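Local atomic coordinates of DNA helicase assembly protein (Enterobacteria phage T4, PDB entry 1C1K), a protein that loads the replicative helicase onto forked DNA covered by single-stranded DNA-binding protein and coordinates leading- and lagging-strand synthesis during phage replication. Residues K17-Q28 against W41-Y50; H29-I37 against I188-I196. All coordinates share one frame; numbering follows the deposited sequence.

Interaction 1: residues K17-Q28 against W41-Y50; sequences KSVYKLYLMIKQ and WCMRVSDAAY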
loop_
_atom_site.group_PDB
_atom_site.type_symbol
_atom_site.label_atom_id
_atom_site.label_comp_id
_atom_site.label_asym_id
_atom_site.label_seq_id
_atom_site.Cartn_x
_atom_site.Cartn_y
_atom_site.Cartn_z
ATOM N N LYS A 17 8.549 -23.733 1.490
ATOM C CA LYS A 17 8.148 -23.511 0.108
ATOM C C LYS A 17 6.836 -22.730 0.058
ATOM O O LYS A 17 6.627 -21.906 -0.835
ATOM C CB LYS A 17 7.989 -24.837 -0.648
ATOM C CG LYS A 17 7.549 -24.619 -2.099
ATOM C CD LYS A 17 7.857 -25.800 -3.008
ATOM C CE LYS A 17 7.385 -25.502 -4.429
ATOM N NZ LYS A 17 6.968 -26.732 -5.173
ATOM N N SER A 18 5.948 -22.991 1.012
ATOM C CA SER A 18 4.669 -22.293 1.044
ATOM C C SER A 18 4.878 -20.813 1.338
ATOM O O SER A 18 4.151 -19.964 0.808
ATOM C CB SER A 18 3.739 -22.925 2.088
ATOM O OG SER A 18 3.405 -24.255 1.706
ATOM N N VAL A 19 5.864 -20.498 2.176
ATOM C CA VAL A 19 6.160 -19.104 2.492
ATOM C C VAL A 19 6.659 -18.442 1.203
ATOM O O VAL A 19 6.296 -17.306 0.892
ATOM C CB VAL A 19 7.242 -18.986 3.595
ATOM C CG1 VAL A 19 7.680 -17.534 3.757
ATOM C CG2 VAL A 19 6.694 -19.503 4.912
ATOM N N TYR A 20 7.481 -19.161 0.446
ATOM C CA TYR A 20 7.994 -18.626 -0.806
ATOM C C TYR A 20 6.838 -18.356 -1.771
ATOM O O TYR A 20 6.817 -17.324 -2.435
ATOM C CB TYR A 20 8.977 -19.602 -1.451
ATOM C CG TYR A 20 9.237 -19.306 -2.921
ATOM C CD1 TYR A 20 10.125 -18.301 -3.303
ATOM C CD2 TYR A 20 8.597 -20.040 -3.924
ATOM C CE1 TYR A 20 10.371 -18.035 -4.651
ATOM C CE2 TYR A 20 8.835 -19.785 -5.265
ATOM C CZ TYR A 20 9.724 -18.784 -5.622
ATOM O OH TYR A 20 9.983 -18.546 -6.958
ATOM N N LYS A 21 5.889 -19.287 -1.847
ATOM C CA LYS A 21 4.729 -19.138 -2.728
ATOM C C LYS A 21 3.908 -17.918 -2.331
ATOM O O LYS A 21 3.423 -17.174 -3.193
ATOM C CB LYS A 21 3.848 -20.384 -2.661
ATOM C CG LYS A 21 4.470 -21.609 -3.317
ATOM C CD LYS A 21 3.485 -22.760 -3.381
ATOM C CE LYS A 21 4.128 -23.984 -4.005
ATOM N NZ LYS A 21 3.359 -25.230 -3.706
ATOM N N LEU A 22 3.737 -17.721 -1.026
ATOM C CA LEU A 22 2.980 -16.573 -0.535
ATOM C C LEU A 22 3.682 -15.273 -0.950
ATOM O O LEU A 22 3.046 -14.339 -1.432
ATOM C CB LEU A 22 2.848 -16.634 0.990
ATOM C CG LEU A 22 2.079 -15.476 1.642
ATOM C CD1 LEU A 22 0.586 -15.609 1.345
ATOM C CD2 LEU A 22 2.323 -15.480 3.154
ATOM N N TYR A 23 4.995 -15.219 -0.760
ATOM C CA TYR A 23 5.758 -14.039 -1.134
ATOM C C TYR A 23 5.614 -13.751 -2.627
ATOM O O TYR A 23 5.345 -12.615 -3.025
ATOM C CB TYR A 23 7.240 -14.231 -0.802
ATOM C CG TYR A 23 8.158 -13.328 -1.598
ATOM C CD1 TYR A 23 8.149 -11.948 -1.408
ATOM C CD2 TYR A 23 9.026 -13.853 -2.549
ATOM C CE1 TYR A 23 8.989 -11.113 -2.152
ATOM C CE2 TYR A 23 9.865 -13.031 -3.295
ATOM C CZ TYR A 23 9.839 -11.665 -3.091
ATOM O OH TYR A 23 10.666 -10.852 -3.836
ATOM N N LEU A 24 5.797 -14.782 -3.449
ATOM C CA LEU A 24 5.712 -14.628 -4.898
ATOM C C LEU A 24 4.344 -14.150 -5.361
ATOM O O LEU A 24 4.248 -13.298 -6.242
ATOM C CB LEU A 24 6.063 -15.944 -5.608
ATOM C CG LEU A 24 6.491 -15.779 -7.074
ATOM C CD1 LEU A 24 7.757 -14.945 -7.157
ATOM C CD2 LEU A 24 6.737 -17.145 -7.702
ATOM N N MET A 25 3.283 -14.696 -4.780
ATOM C CA MET A 25 1.945 -14.281 -5.169
ATOM C C MET A 25 1.699 -12.825 -4.783
ATOM O O MET A 25 1.104 -12.083 -5.551
ATOM C CB MET A 25 0.893 -15.200 -4.543
ATOM C CG MET A 25 0.602 -14.976 -3.070
ATOM S SD MET A 25 -0.832 -15.955 -2.538
ATOM C CE MET A 25 -1.801 -15.950 -4.013
ATOM N N ILE A 26 2.167 -12.408 -3.610
ATOM C CA ILE A 26 1.971 -11.024 -3.187
ATOM C C ILE A 26 2.851 -10.093 -4.019
ATOM O O ILE A 26 2.445 -8.984 -4.363
ATOM C CB ILE A 26 2.269 -10.855 -1.671
ATOM C CG1 ILE A 26 1.219 -11.632 -0.868
ATOM C CG2 ILE A 26 2.240 -9.359 -1.274
ATOM C CD1 ILE A 26 1.532 -11.779 0.618
ATOM N N LYS A 27 4.047 -10.557 -4.365
ATOM C CA LYS A 27 4.961 -9.760 -5.175
ATOM C C LYS A 27 4.336 -9.496 -6.541
ATOM O O LYS A 27 4.336 -8.367 -7.032
ATOM C CB LYS A 27 6.290 -10.493 -5.357
ATOM C CG LYS A 27 7.336 -9.707 -6.138
ATOM C CD LYS A 27 8.488 -10.608 -6.553
ATOM C CE LYS A 27 9.621 -9.810 -7.166
ATOM N NZ LYS A 27 10.430 -10.666 -8.072
ATOM N N GLN A 28 3.792 -10.540 -7.152
ATOM C CA GLN A 28 3.179 -10.396 -8.464
ATOM C C GLN A 28 1.923 -9.535 -8.379
ATOM O O GLN A 28 1.627 -8.756 -9.282
ATOM C CB GLN A 28 2.869 -11.779 -9.037
ATOM C CG GLN A 28 4.136 -12.538 -9.411
ATOM C CD GLN A 28 3.884 -13.992 -9.740
ATOM O OE1 GLN A 28 4.817 -14.804 -9.782
ATOM N NE2 GLN A 28 2.622 -14.336 -9.977
ATOM N N TRP A 41 -5.989 -15.931 -2.595
ATOM C CA TRP A 41 -4.657 -16.183 -2.040
ATOM C C TRP A 41 -4.045 -17.554 -2.343
ATOM O O TRP A 41 -3.339 -18.144 -1.516
ATOM C CB TRP A 41 -4.675 -15.942 -0.529
ATOM C CG TRP A 41 -5.110 -14.555 -0.178
ATOM C CD1 TRP A 41 -6.393 -14.110 -0.048
ATOM C CD2 TRP A 41 -4.263 -13.430 0.097
ATOM N NE1 TRP A 41 -6.400 -12.776 0.292
ATOM C CE2 TRP A 41 -5.107 -12.335 0.388
ATOM C CE3 TRP A 41 -2.873 -13.240 0.125
ATOM C CZ2 TRP A 41 -4.606 -11.065 0.706
ATOM C CZ3 TRP A 41 -2.375 -11.978 0.440
ATOM C CH2 TRP A 41 -3.242 -10.909 0.727
ATOM N N CYS A 42 -4.316 -18.044 -3.545
ATOM C CA CYS A 42 -3.783 -19.314 -4.002
ATOM C C CYS A 42 -3.118 -19.043 -5.334
ATOM O O CYS A 42 -3.613 -18.247 -6.129
ATOM C CB CYS A 42 -4.900 -20.330 -4.217
ATOM S SG CYS A 42 -5.694 -20.888 -2.715
ATOM N N MET A 43 -1.993 -19.694 -5.577
ATOM C CA MET A 43 -1.297 -19.523 -6.843
ATOM C C MET A 43 -0.313 -20.658 -7.017
ATOM O O MET A 43 0.305 -21.116 -6.054
ATOM C CB MET A 43 -0.554 -18.182 -6.892
ATOM C CG MET A 43 -0.031 -17.821 -8.288
ATOM S SD MET A 43 0.890 -16.252 -8.364
ATOM C CE MET A 43 2.478 -16.798 -7.763
ATOM N N ARG A 44 -0.195 -21.133 -8.247
ATOM C CA ARG A 44 0.738 -22.202 -8.540
ATOM C C ARG A 44 2.029 -21.508 -8.944
ATOM O O ARG A 44 1.995 -20.418 -9.518
ATOM C CB ARG A 44 0.215 -23.063 -9.688
ATOM C CG ARG A 44 -0.160 -24.475 -9.275
ATOM C CD ARG A 44 -1.339 -24.997 -10.074
ATOM N NE ARG A 44 -2.572 -24.283 -9.754
ATOM C CZ ARG A 44 -3.788 -24.691 -10.109
ATOM N NH1 ARG A 44 -3.942 -25.816 -10.799
ATOM N NH2 ARG A 44 -4.854 -23.973 -9.771
ATOM N N VAL A 45 3.165 -22.118 -8.627
ATOM C CA VAL A 45 4.449 -21.527 -8.980
ATOM C C VAL A 45 5.344 -22.556 -9.658
ATOM O O VAL A 45 5.082 -23.754 -9.596
ATOM C CB VAL A 45 5.176 -20.986 -7.732
ATOM C CG1 VAL A 45 4.226 -20.133 -6.909
ATOM C CG2 VAL A 45 5.708 -22.144 -6.895
ATOM N N SER A 46 6.401 -22.081 -10.306
ATOM C CA SER A 46 7.346 -22.963 -10.980
ATOM C C SER A 46 8.357 -23.495 -9.961
ATOM O O SER A 46 9.103 -22.723 -9.347
ATOM C CB SER A 46 8.078 -22.196 -12.085
ATOM O OG SER A 46 9.314 -22.811 -12.404
ATOM N N ASP A 47 8.377 -24.811 -9.774
ATOM C CA ASP A 47 9.308 -25.410 -8.826
ATOM C C ASP A 47 10.736 -25.176 -9.286
ATOM O O ASP A 47 11.633 -24.969 -8.471
ATOM C CB ASP A 47 9.060 -26.914 -8.687
ATOM C CG ASP A 47 9.925 -27.548 -7.605
ATOM O OD1 ASP A 47 10.727 -28.459 -7.926
ATOM O OD2 ASP A 47 9.801 -27.130 -6.430
ATOM N N ALA A 48 10.949 -25.214 -10.597
ATOM C CA ALA A 48 12.281 -25.000 -11.142
ATOM C C ALA A 48 12.806 -23.625 -10.719
ATOM O O ALA A 48 13.979 -23.478 -10.361
ATOM C CB ALA A 48 12.247 -25.112 -12.666
ATOM N N ALA A 49 11.932 -22.619 -10.759
ATOM C CA ALA A 49 12.315 -21.264 -10.373
ATOM C C ALA A 49 12.649 -21.210 -8.888
ATOM O O ALA A 49 13.620 -20.572 -8.490
ATOM C CB ALA A 49 11.189 -20.288 -10.687
ATOM N N TYR A 50 11.839 -21.877 -8.072
ATOM C CA TYR A 50 12.077 -21.900 -6.631
ATOM C C TYR A 50 13.409 -22.585 -6.324
ATOM O O TYR A 50 14.204 -22.089 -5.525
ATOM C CB TYR A 50 10.937 -22.636 -5.914
ATOM C CG TYR A 50 11.241 -23.005 -4.472
ATOM C CD1 TYR A 50 11.377 -22.022 -3.491
ATOM C CD2 TYR A 50 11.392 -24.340 -4.092
ATOM C CE1 TYR A 50 11.655 -22.361 -2.166
ATOM C CE2 TYR A 50 11.671 -24.693 -2.777
ATOM C CZ TYR A 50 11.801 -23.699 -1.815
ATOM O OH TYR A 50 12.066 -24.052 -0.508
HETATM O O HOH W 1 5.298 -25.880 -7.050
HETATM O O HOH W 2 8.575 -20.078 -8.678
HETATM O O HOH W 3 2.385 -24.819 -6.785
#

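Interaction 2: residues H29-I37 against I188-I196; sequences HMNGKYDVI and IKLKAYRKI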
loop_
_atom_site.group_PDB
_atom_site.type_symbol
_atom_site.label_atom_id
_atom_site.label_comp_id
_atom_site.label_asym_id
_atom_site.label_seq_id
_atom_site.Cartn_x
_atom_site.Cartn_y
_atom_site.Cartn_z
ATOM N N HIS A 29 1.194 -9.662 -7.278
ATOM C CA HIS A 29 -0.012 -8.876 -7.082
ATOM C C HIS A 29 0.359 -7.391 -7.033
ATOM O O HIS A 29 -0.275 -6.561 -7.686
ATOM C CB HIS A 29 -0.696 -9.278 -5.772
ATOM C CG HIS A 29 -1.885 -8.438 -5.437
ATOM N ND1 HIS A 29 -3.175 -8.836 -5.711
ATOM C CD2 HIS A 29 -1.982 -7.213 -4.864
ATOM C CE1 HIS A 29 -4.015 -7.894 -5.320
ATOM N NE2 HIS A 29 -3.317 -6.899 -4.804
ATOM N N MET A 30 1.395 -7.068 -6.265
ATOM C CA MET A 30 1.834 -5.684 -6.120
ATOM C C MET A 30 2.439 -5.102 -7.399
ATOM O O MET A 30 2.630 -3.886 -7.501
ATOM C CB MET A 30 2.820 -5.574 -4.958
ATOM C CG MET A 30 2.161 -5.764 -3.586
ATOM S SD MET A 30 0.705 -4.697 -3.297
ATOM C CE MET A 30 1.398 -3.108 -3.720
ATOM N N ASN A 31 2.720 -5.972 -8.372
ATOM C CA ASN A 31 3.275 -5.564 -9.666
ATOM C C ASN A 31 2.162 -5.544 -10.714
ATOM O O ASN A 31 2.415 -5.272 -11.893
ATOM C CB ASN A 31 4.353 -6.548 -10.127
ATOM C CG ASN A 31 5.704 -6.271 -9.510
ATOM O OD1 ASN A 31 6.542 -7.169 -9.408
ATOM N ND2 ASN A 31 5.931 -5.030 -9.100
ATOM N N GLY A 32 0.941 -5.844 -10.280
ATOM C CA GLY A 32 -0.204 -5.865 -11.178
ATOM C C GLY A 32 -0.215 -7.058 -12.121
ATOM O O GLY A 32 -0.819 -7.001 -13.190
ATOM N N LYS A 33 0.441 -8.143 -11.725
ATOM C CA LYS A 33 0.521 -9.344 -12.552
ATOM C C LYS A 33 -0.371 -10.471 -12.045
ATOM O O LYS A 33 -0.548 -11.488 -12.717
ATOM C CB LYS A 33 1.965 -9.832 -12.610
ATOM C CG LYS A 33 2.869 -8.944 -13.434
ATOM C CD LYS A 33 4.284 -9.486 -13.473
ATOM C CE LYS A 33 5.280 -8.438 -13.021
ATOM N NZ LYS A 33 6.660 -8.785 -13.459
ATOM N N TYR A 34 -0.922 -10.286 -10.852
ATOM C CA TYR A 34 -1.796 -11.277 -10.247
ATOM C C TYR A 34 -2.803 -10.531 -9.387
ATOM O O TYR A 34 -2.662 -9.331 -9.162
ATOM C CB TYR A 34 -0.978 -12.239 -9.379
ATOM C CG TYR A 34 -1.638 -13.572 -9.122
ATOM C CD1 TYR A 34 -1.851 -14.477 -10.160
ATOM C CD2 TYR A 34 -2.021 -13.947 -7.834
ATOM C CE1 TYR A 34 -2.422 -15.725 -9.923
ATOM C CE2 TYR A 34 -2.596 -15.197 -7.583
ATOM C CZ TYR A 34 -2.789 -16.079 -8.633
ATOM O OH TYR A 34 -3.322 -17.326 -8.399
ATOM N N ASP A 35 -3.822 -11.238 -8.920
ATOM C CA ASP A 35 -4.846 -10.649 -8.068
ATOM C C ASP A 35 -5.147 -11.668 -6.985
ATOM O O ASP A 35 -5.933 -12.595 -7.193
ATOM C CB ASP A 35 -6.110 -10.355 -8.873
ATOM C CG ASP A 35 -7.118 -9.519 -8.099
ATOM O OD1 ASP A 35 -7.106 -9.544 -6.850
ATOM O OD2 ASP A 35 -7.930 -8.833 -8.747
ATOM N N VAL A 36 -4.514 -11.501 -5.828
ATOM C CA VAL A 36 -4.705 -12.437 -4.730
ATOM C C VAL A 36 -6.149 -12.556 -4.259
ATOM O O VAL A 36 -6.533 -13.572 -3.683
ATOM C CB VAL A 36 -3.818 -12.076 -3.511
ATOM C CG1 VAL A 36 -2.356 -12.238 -3.871
ATOM C CG2 VAL A 36 -4.115 -10.663 -3.043
ATOM N N ILE A 37 -6.952 -11.524 -4.492
ATOM C CA ILE A 37 -8.343 -11.575 -4.070
ATOM C C ILE A 37 -9.133 -12.391 -5.080
ATOM O O ILE A 37 -9.943 -13.238 -4.714
ATOM C CB ILE A 37 -8.958 -10.161 -3.953
ATOM C CG1 ILE A 37 -8.153 -9.319 -2.951
ATOM C CG2 ILE A 37 -10.414 -10.263 -3.522
ATOM C CD1 ILE A 37 -7.952 -9.969 -1.590
ATOM N N ILE A 188 0.371 1.539 -10.103
ATOM C CA ILE A 188 0.297 0.088 -10.112
ATOM C C ILE A 188 0.226 -0.393 -8.662
ATOM O O ILE A 188 -0.612 -1.226 -8.323
ATOM C CB ILE A 188 1.529 -0.534 -10.813
ATOM C CG1 ILE A 188 1.434 -0.299 -12.320
ATOM C CG2 ILE A 188 1.610 -2.036 -10.514
ATOM C CD1 ILE A 188 2.708 -0.615 -13.066
ATOM N N LYS A 189 1.091 0.147 -7.803
ATOM C CA LYS A 189 1.100 -0.246 -6.394
ATOM C C LYS A 189 -0.164 0.225 -5.686
ATOM O O LYS A 189 -0.739 -0.498 -4.879
ATOM C CB LYS A 189 2.320 0.335 -5.670
ATOM C CG LYS A 189 3.643 0.134 -6.391
ATOM C CD LYS A 189 4.210 -1.256 -6.147
ATOM C CE LYS A 189 5.692 -1.311 -6.483
ATOM N NZ LYS A 189 6.292 0.053 -6.442
ATOM N N LEU A 190 -0.594 1.446 -5.985
ATOM C CA LEU A 190 -1.790 1.990 -5.359
ATOM C C LEU A 190 -3.024 1.137 -5.654
ATOM O O LEU A 190 -3.798 0.807 -4.756
ATOM C CB LEU A 190 -2.017 3.430 -5.830
ATOM C CG LEU A 190 -1.072 4.459 -5.204
ATOM C CD1 LEU A 190 -1.103 5.743 -6.024
ATOM C CD2 LEU A 190 -1.493 4.739 -3.769
ATOM N N LYS A 191 -3.208 0.775 -6.917
ATOM C CA LYS A 191 -4.356 -0.036 -7.280
ATOM C C LYS A 191 -4.253 -1.439 -6.689
ATOM O O LYS A 191 -5.251 -2.006 -6.247
ATOM C CB LYS A 191 -4.497 -0.098 -8.799
ATOM C CG LYS A 191 -4.903 1.240 -9.411
ATOM C CD LYS A 191 -5.520 1.056 -10.799
ATOM C CE LYS A 191 -4.464 0.720 -11.839
ATOM N NZ LYS A 191 -3.448 1.795 -11.990
ATOM N N ALA A 192 -3.045 -1.996 -6.674
ATOM C CA ALA A 192 -2.855 -3.334 -6.122
ATOM C C ALA A 192 -3.191 -3.349 -4.630
ATOM O O ALA A 192 -3.911 -4.230 -4.157
ATOM C CB ALA A 192 -1.420 -3.795 -6.348
ATOM N N TYR A 193 -2.675 -2.366 -3.893
ATOM C CA TYR A 193 -2.927 -2.272 -2.457
ATOM C C TYR A 193 -4.411 -1.991 -2.201
ATOM O O TYR A 193 -4.998 -2.498 -1.252
ATOM C CB TYR A 193 -2.059 -1.164 -1.859
ATOM C CG TYR A 193 -1.896 -1.180 -0.343
ATOM C CD1 TYR A 193 -2.174 -2.329 0.417
ATOM C CD2 TYR A 193 -1.457 -0.042 0.329
ATOM C CE1 TYR A 193 -2.017 -2.329 1.805
ATOM C CE2 TYR A 193 -1.298 -0.033 1.714
ATOM C CZ TYR A 193 -1.579 -1.174 2.444
ATOM O OH TYR A 193 -1.430 -1.143 3.814
ATOM N N ARG A 194 -5.018 -1.190 -3.068
ATOM C CA ARG A 194 -6.432 -0.871 -2.919
ATOM C C ARG A 194 -7.291 -2.140 -2.981
ATOM O O ARG A 194 -8.323 -2.232 -2.323
ATOM C CB ARG A 194 -6.856 0.132 -4.008
ATOM C CG ARG A 194 -8.329 0.540 -3.973
ATOM C CD ARG A 194 -8.620 1.700 -4.939
ATOM N NE ARG A 194 -8.459 1.315 -6.340
ATOM C CZ ARG A 194 -8.742 2.100 -7.381
ATOM N NH1 ARG A 194 -9.207 3.332 -7.193
ATOM N NH2 ARG A 194 -8.562 1.649 -8.616
ATOM N N LYS A 195 -6.858 -3.122 -3.768
ATOM C CA LYS A 195 -7.600 -4.376 -3.898
ATOM C C LYS A 195 -7.643 -5.180 -2.599
ATOM O O LYS A 195 -8.635 -5.852 -2.309
ATOM C CB LYS A 195 -6.988 -5.240 -5.004
ATOM C CG LYS A 195 -7.301 -4.739 -6.409
ATOM C CD LYS A 195 -6.801 -5.696 -7.474
ATOM C CE LYS A 195 -7.204 -5.206 -8.862
ATOM N NZ LYS A 195 -7.870 -6.273 -9.661
ATOM N N ILE A 196 -6.571 -5.119 -1.816
ATOM C CA ILE A 196 -6.549 -5.873 -0.569
ATOM C C ILE A 196 -7.029 -5.063 0.637
ATOM O O ILE A 196 -7.171 -5.599 1.732
ATOM C CB ILE A 196 -5.142 -6.448 -0.278
ATOM C CG1 ILE A 196 -4.085 -5.359 -0.371
ATOM C CG2 ILE A 196 -4.821 -7.557 -1.273
ATOM C CD1 ILE A 196 -2.698 -5.834 0.048
#

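Interaction 1: residues K17-Q28 against W41-Y50
Met25, Met43 and Trp41 form one tightly packed part of this contact: Met25 CE presses on the backbone at Trp41 C, 3.2 Å away, and Met43 CE packs against Met25 CA. Beside them Ile26 CG1 reaches the Trp41 ring edge at CZ3, 3.8 Å away. Tyr20 and Tyr50 are packed as closely, overlapping while pointing opposite ways. Tyr50 CD1 lies over one face of the Tyr20 ring, 3.4 Å from Tyr20 CD2, in an oblique pair with the planes at 46°. Between these two parts, Val45 spreads its methyls over the helix: CG1 meets Leu24 CD2 at 4.0 Å and CG2 meets Lys21 CE at 3.8 Å. The solvent side, at Lys17, Lys21 and Asp47, is looser and polar. Lys17 CG covers a face of the Tyr50 ring in a CH-pi contact, 4.3 Å from its centroid, and NZ bridges to Asp47 OD2 at 3.1 Å, from above the carboxylate plane. A water links Tyr20 OH to Ser46 O, and Ser46 OG caps helix 47-52 by accepting from Ala49 N. Residues 41-50 thus lie along one flank of helix 16-30, whose other sides pack on helices 56-65, through Val19 and Phe59, and 68-81, through Leu22 and Leu71.

Interaction 2: residues H29-I37 against I188-I196
Asp35 OD1 accepts from two backbone amides, Ile37 N, which closes an Asx turn, and Lys38 N; together they hold the carboxylate in place for Lys195, whose NZ meets Asp35 OD2 at 2.7 Å from above the carboxylate plane. The imidazole of His29 is bonded at both nitrogens. NE2 donates to Ala192 O on the opposing helix (2.8 Å, N-H...O angle 158°), the acceptor lying in the ring plane although the donor stands above the carbonyl plane. ND1 accepts from Val36 N at 3.0 Å, from a direction tilted about 22° out of the ring plane. A chi1 of 175° swings the imidazole away from its own amide nitrogen, so that it projects between the returning loop and helix 181-196, and the two bonds fix its rotation. Lys195 CB sits at the ring edge.

The backbones come closest at Met30 and Ala192, CA to CA 5.2 Å. Ala192 CB lies 3.3 Å from His29 O and 3.8 Å from Met30 SD. Met30 is folded at chi2 and chi3, which brings CE back to Lys189 O. Gly32, with positive phi in a Schellman motif, ends helix 16-30 beside Ile188 CG2. At the far end, Val36 CG2 and Ile196 CG2 touch at 3.6 Å.

Met30 O is buried without a polar partner, with Lys189 CD against it. The bonding pattern implies a hydrogen on NE2 and a lone pair on ND1, consistent with a neutral imidazole that joins loop 31-37 to helix 181-196, while the Lys195-Asp35 pair probably adds electrostatic attraction on the exposed side.

Interactions 1 and 2 share helix 16-30: its body carries the first and its C-terminal turn opens the second, with centres about 15 Å apart. In chain order 17-28 comes first, then 29-37, 41-50 and finally 188-196, so the segments alternate. The loop leaving the helix ties the contacts together, with probable hydrogen bonds from Trp41 N to Val36 O (2.7 Å) and between Tyr34 OH and Cys42 O (2.5 Å). Interaction 1 stays within the N-terminal family region, whereas interaction 2 joins that region to the C-terminal one. This is consistent with helix 16-30 and its following loop linking packing inside the N-terminal part to the contact between the two parts of this largely helical monomer.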